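Local coordinates for 3-phosphoshikimate 1-carboxyvinyltransferase (PDB 7M0O), which probably transfers the enolpyruvyl group of phosphoenolpyruvate to the 5-hydroxyl of shikimate 3-phosphate, the sixth step of chorismate biosynthesis, at residues C324-C330 with S362-I368; P298-I303 with S371-T375. The contacts are given in a common frame with arbitrary orientation. Residues are numbered along the deposited sequence.

Interaction 1: C324-C330 with S362-I368; sequences CDRLEAC and SYGDHRI. With PO4 (phosphate ion), chain B.
Side chains from the first turns of two helices, R326 from one, H366 and R367 from the other, converge on a phosphate ion. C324 and D325 run extended into helix 326-336; S362-D365, a type I' turn with Y363 and G364 at positive phi, leads into helix 366-375. CA atoms lie nearest at C324-Y363 (6.4 Å) and C330-I368 (7.2 Å). Aspartates N-cap both helices: D325 OD1 accepts from E328 N (3.0 Å), D365 OD1 from R367 N (2.9 Å). D365 (chi1 t) also forms a salt bridge with R326 (chi1 m, then extended): R326 NE to D365 OD2 is nearly linear (2.7 Å), R326 NH2 to D365 OD1 weak (3.2 Å). C324 SG (chi1 p) lies 3.0 Å from D365 OD2. R326 NH1 and NH2 reach PO4 O2 at 2.9 and 2.8 Å; R367 NE binds the same O2 (2.8 Å), while R367 NH2 (3.0 Å) and H366 NE2 (2.9 Å) take PO4 O3. R326 NH2 and R367 NE, like charges 4.1 Å apart, are offset by D365 and the phosphate. Both arginines are predicted phosphoenolpyruvate ligands, consistent with the ion, probably from the crystallisation liquor, occupying that site. D295, the predicted proton acceptor, forms a long, weak ion pair with R326. Apolar contacts join C324 CB to Y363 CB (3.6 Å), A329 CB to Y363 CD2 and I368 CD1, and C330 SG to I368 CD1 (3.9 Å each). Y363 OH bonds E332 on helix 326-336; R326 and C330 rest on helix 297-303, L327 on strands 340-344 and 347-351.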
# COMPACT_ATOMS: atom_id res chain seq x y z
N CYS A 324 -0.24 7.46 16.47
CA CYS A 324 0.46 8.42 17.30
C CYS A 324 0.43 9.77 16.59
O CYS A 324 0.29 9.83 15.36
CB CYS A 324 1.92 7.97 17.61
SG CYS A 324 3.23 8.14 16.31
N ASP A 325 0.51 10.84 17.37
CA ASP A 325 0.65 12.18 16.79
C ASP A 325 2.07 12.28 16.24
O ASP A 325 3.02 12.45 16.99
CB ASP A 325 0.35 13.26 17.83
CG ASP A 325 0.36 14.68 17.24
OD1 ASP A 325 1.13 14.91 16.28
OD2 ASP A 325 -0.39 15.56 17.73
N ARG A 326 2.20 12.18 14.91
CA ARG A 326 3.53 12.13 14.29
C ARG A 326 4.20 13.49 14.25
O ARG A 326 5.43 13.57 14.25
CB ARG A 326 3.43 11.59 12.86
CG ARG A 326 3.22 10.10 12.78
CD ARG A 326 3.10 9.62 11.34
NE ARG A 326 3.01 8.17 11.31
CZ ARG A 326 2.68 7.45 10.25
NH1 ARG A 326 2.37 8.02 9.10
NH2 ARG A 326 2.65 6.13 10.34
N LEU A 327 3.41 14.56 14.22
CA LEU A 327 3.96 15.90 14.34
C LEU A 327 4.63 16.08 15.69
O LEU A 327 5.80 16.46 15.77
CB LEU A 327 2.85 16.94 14.11
CG LEU A 327 3.24 18.36 13.69
CD1 LEU A 327 2.11 19.12 12.98
CD2 LEU A 327 3.71 19.16 14.90
N GLU A 328 3.93 15.74 16.78
CA GLU A 328 4.53 15.88 18.10
C GLU A 328 5.70 14.92 18.29
O GLU A 328 6.68 15.26 18.96
CB GLU A 328 3.49 15.64 19.19
CG GLU A 328 2.42 16.71 19.29
CD GLU A 328 2.95 18.06 19.74
OE1 GLU A 328 3.91 18.12 20.54
OE2 GLU A 328 2.42 19.08 19.26
N ALA A 329 5.60 13.70 17.75
CA ALA A 329 6.67 12.71 17.91
C ALA A 329 7.94 13.16 17.20
O ALA A 329 9.05 12.99 17.73
CB ALA A 329 6.22 11.35 17.39
N CYS A 330 7.81 13.75 16.02
CA CYS A 330 8.98 14.31 15.34
C CYS A 330 9.60 15.44 16.15
O CYS A 330 10.82 15.51 16.30
CB CYS A 330 8.59 14.78 13.93
SG CYS A 330 8.43 13.41 12.76
N SER A 362 9.69 5.89 19.88
CA SER A 362 9.02 5.54 18.63
C SER A 362 7.50 5.67 18.69
O SER A 362 6.87 5.88 17.64
CB SER A 362 9.43 4.12 18.23
OG SER A 362 8.73 3.16 19.00
N TYR A 363 6.89 5.55 19.87
CA TYR A 363 5.44 5.41 20.01
C TYR A 363 4.90 4.21 19.22
O TYR A 363 3.71 4.17 18.87
CB TYR A 363 4.69 6.70 19.60
CG TYR A 363 4.96 7.85 20.55
CD1 TYR A 363 4.22 8.00 21.71
CD2 TYR A 363 5.98 8.76 20.30
CE1 TYR A 363 4.46 9.04 22.59
CE2 TYR A 363 6.24 9.81 21.17
CZ TYR A 363 5.47 9.95 22.31
OH TYR A 363 5.73 10.98 23.20
N GLY A 364 5.76 3.22 18.95
CA GLY A 364 5.42 2.07 18.14
C GLY A 364 5.21 2.36 16.68
O GLY A 364 4.72 1.50 15.94
N ASP A 365 5.61 3.55 16.23
CA ASP A 365 5.35 4.02 14.87
C ASP A 365 6.53 3.70 13.96
O ASP A 365 7.63 4.25 14.13
CB ASP A 365 5.08 5.53 14.86
CG ASP A 365 4.47 6.00 13.56
OD1 ASP A 365 4.92 5.57 12.48
OD2 ASP A 365 3.51 6.80 13.62
N HIS A 366 6.28 2.83 12.97
CA HIS A 366 7.31 2.40 12.01
C HIS A 366 7.99 3.58 11.31
O HIS A 366 9.21 3.55 11.07
CB HIS A 366 6.70 1.46 10.98
CG HIS A 366 5.41 1.94 10.37
ND1 HIS A 366 4.28 2.23 11.11
CD2 HIS A 366 5.08 2.17 9.08
CE1 HIS A 366 3.32 2.62 10.30
NE2 HIS A 366 3.77 2.59 9.06
N ARG A 367 7.23 4.62 10.97
CA ARG A 367 7.81 5.76 10.25
C ARG A 367 8.70 6.63 11.14
O ARG A 367 9.63 7.26 10.63
CB ARG A 367 6.71 6.60 9.61
CG ARG A 367 5.71 5.75 8.82
CD ARG A 367 5.36 6.34 7.47
NE ARG A 367 4.51 5.39 6.75
CZ ARG A 367 4.97 4.49 5.88
NH1 ARG A 367 6.27 4.43 5.60
NH2 ARG A 367 4.13 3.65 5.31
N ILE A 368 8.45 6.68 12.45
CA ILE A 368 9.38 7.38 13.33
C ILE A 368 10.73 6.66 13.37
O ILE A 368 11.79 7.28 13.30
CB ILE A 368 8.78 7.57 14.74
CG1 ILE A 368 7.48 8.37 14.68
CG2 ILE A 368 9.79 8.25 15.68
CD1 ILE A 368 7.62 9.78 14.06
P PO4 B . 0.97 4.38 7.37
O1 PO4 B . 0.27 4.77 6.10
O2 PO4 B . 1.87 5.52 7.76
O3 PO4 B . 1.76 3.12 7.11
O4 PO4 B . -0.09 4.13 8.41

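Interaction 2: P298-I303 with S371-T375; sequences PTLAAI and SFAVT
A302 CB sits over one face of the F372 ring, 4.3 Å from its CD1. Helix 297-303 belongs to the beta-alpha-beta-alpha-beta-beta unit repeated in EPSP synthase domains; helix 366-375, outside that unit, packs almost parallel on it inside the domain. The axes of segments 298-303 and 371-375 approach to 8.0 Å and cross at -21°, with CA atoms nearest at T299-S371 (4.8 Å) and A302-F372 (5.5 Å). Such closeness rests on small residues: A302 and S371 both point across the interface, and A302 CB comes to 3.2 Å from S371 O and 3.9 Å from S371 CB. F372 starts sideways, and its m chi1 brings the ring back so that one face covers A302 CB; the ring also touches N333 and L334 of helix 326-336. Further along, I303 CG2 meets V374 CG1 at 3.8 Å. S371 OG (chi1 m) lies 3.3 Å from P298 CB but hydrogen-bonds to R367 O, one turn back. Of two bridging waters, one bonds T299 OG1 (2.8 Å), itself also bonded to S227 of helix 223-235, and donates to S371 OG (3.3 Å); the other donates to T299 O (3.0 Å) and S371 O (2.9 Å). P298 lies near the predicted phosphoenolpyruvate ligands R326 and R367, so the P298 end of the pair borders that site. T375 (chi1 -49°) makes the direct hydrogen bond between the helices, donating from OG1 to A302 O at 2.7 Å.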
# COMPACT_ATOMS: atom_id res chain seq x y z
N PRO A 298 7.64 12.68 8.22
CA PRO A 298 8.75 12.37 9.13
C PRO A 298 10.06 12.17 8.41
O PRO A 298 11.11 12.49 8.97
CB PRO A 298 8.29 11.09 9.86
CG PRO A 298 6.74 11.15 9.76
CD PRO A 298 6.50 11.75 8.40
N THR A 299 10.02 11.67 7.17
CA THR A 299 11.26 11.49 6.41
C THR A 299 11.96 12.83 6.21
O THR A 299 13.20 12.91 6.32
CB THR A 299 10.95 10.83 5.06
OG1 THR A 299 10.06 9.73 5.27
CG2 THR A 299 12.24 10.32 4.43
N LEU A 300 11.20 13.88 5.91
CA LEU A 300 11.79 15.21 5.78
C LEU A 300 12.21 15.77 7.13
O LEU A 300 13.28 16.39 7.25
CB LEU A 300 10.80 16.17 5.10
CG LEU A 300 11.34 17.61 4.96
CD1 LEU A 300 12.66 17.62 4.20
CD2 LEU A 300 10.33 18.56 4.28
N ALA A 301 11.38 15.60 8.16
CA ALA A 301 11.74 16.13 9.47
C ALA A 301 13.09 15.59 9.95
O ALA A 301 13.85 16.30 10.60
CB ALA A 301 10.64 15.78 10.48
N ALA A 302 13.41 14.35 9.59
CA ALA A 302 14.61 13.71 10.11
C ALA A 302 15.89 14.13 9.39
O ALA A 302 16.98 13.95 9.96
CB ALA A 302 14.45 12.19 10.07
N ILE A 303 15.83 14.69 8.17
CA ILE A 303 17.02 15.25 7.51
C ILE A 303 17.11 16.76 7.66
O ILE A 303 18.17 17.33 7.36
CB ILE A 303 17.10 14.85 6.02
CG1 ILE A 303 15.92 15.44 5.23
CG2 ILE A 303 17.15 13.33 5.88
CD1 ILE A 303 16.04 15.27 3.71
N SER A 371 12.47 6.92 9.81
CA SER A 371 12.92 8.27 9.52
C SER A 371 14.20 8.62 10.28
O SER A 371 15.16 9.11 9.67
CB SER A 371 11.83 9.29 9.83
OG SER A 371 10.74 9.13 8.96
N PHE A 372 14.24 8.37 11.60
CA PHE A 372 15.41 8.76 12.37
C PHE A 372 16.58 7.81 12.18
O PHE A 372 17.72 8.18 12.52
CB PHE A 372 15.04 8.90 13.86
CG PHE A 372 14.26 10.15 14.14
CD1 PHE A 372 14.90 11.38 14.24
CD2 PHE A 372 12.88 10.11 14.24
CE1 PHE A 372 14.18 12.55 14.45
CE2 PHE A 372 12.14 11.28 14.45
CZ PHE A 372 12.79 12.49 14.56
N ALA A 373 16.35 6.64 11.57
CA ALA A 373 17.48 5.86 11.08
C ALA A 373 18.28 6.66 10.06
O ALA A 373 19.51 6.55 10.01
CB ALA A 373 16.98 4.54 10.47
N VAL A 374 17.61 7.44 9.20
CA VAL A 374 18.35 8.25 8.25
C VAL A 374 19.21 9.28 8.97
O VAL A 374 20.36 9.53 8.60
CB VAL A 374 17.41 8.91 7.23
CG1 VAL A 374 18.23 9.67 6.20
CG2 VAL A 374 16.52 7.89 6.54
N THR A 375 18.66 9.91 10.02
CA THR A 375 19.43 10.86 10.81
C THR A 375 20.71 10.22 11.34
O THR A 375 21.75 10.89 11.43
CB THR A 375 18.60 11.36 11.99
OG1 THR A 375 17.31 11.78 11.53
CG2 THR A 375 19.30 12.52 12.67
O HOH W 1 8.12 8.73 7.01
O HOH W 2 14.44 10.28 7.11

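Overall arrangement
Of the elements involved, helix 297-303 comes first along the chain, followed by strand 311-314, helix 326-336, strands 340-344, 347-351 and 359-360, and helix 366-375. Interaction 1 closes the shorter loop, from 324-330 to 362-368, around strands 340-344, 347-351 and 359-360; it is nested inside the longer loop that interaction 2 closes between 298-303 and 371-375. Helix 366-375 serves both, its N-terminal end in interaction 1 and its C-terminal part in interaction 2, so helices 297-303 and 326-336 of one beta-alpha-beta-alpha-beta-beta unit are tied to a helix beyond it. With centres 11 Å apart the contacts touch: C330 SG packs on P298 CB (3.7 Å), and C330 O meets F372 CZ (4.0 Å).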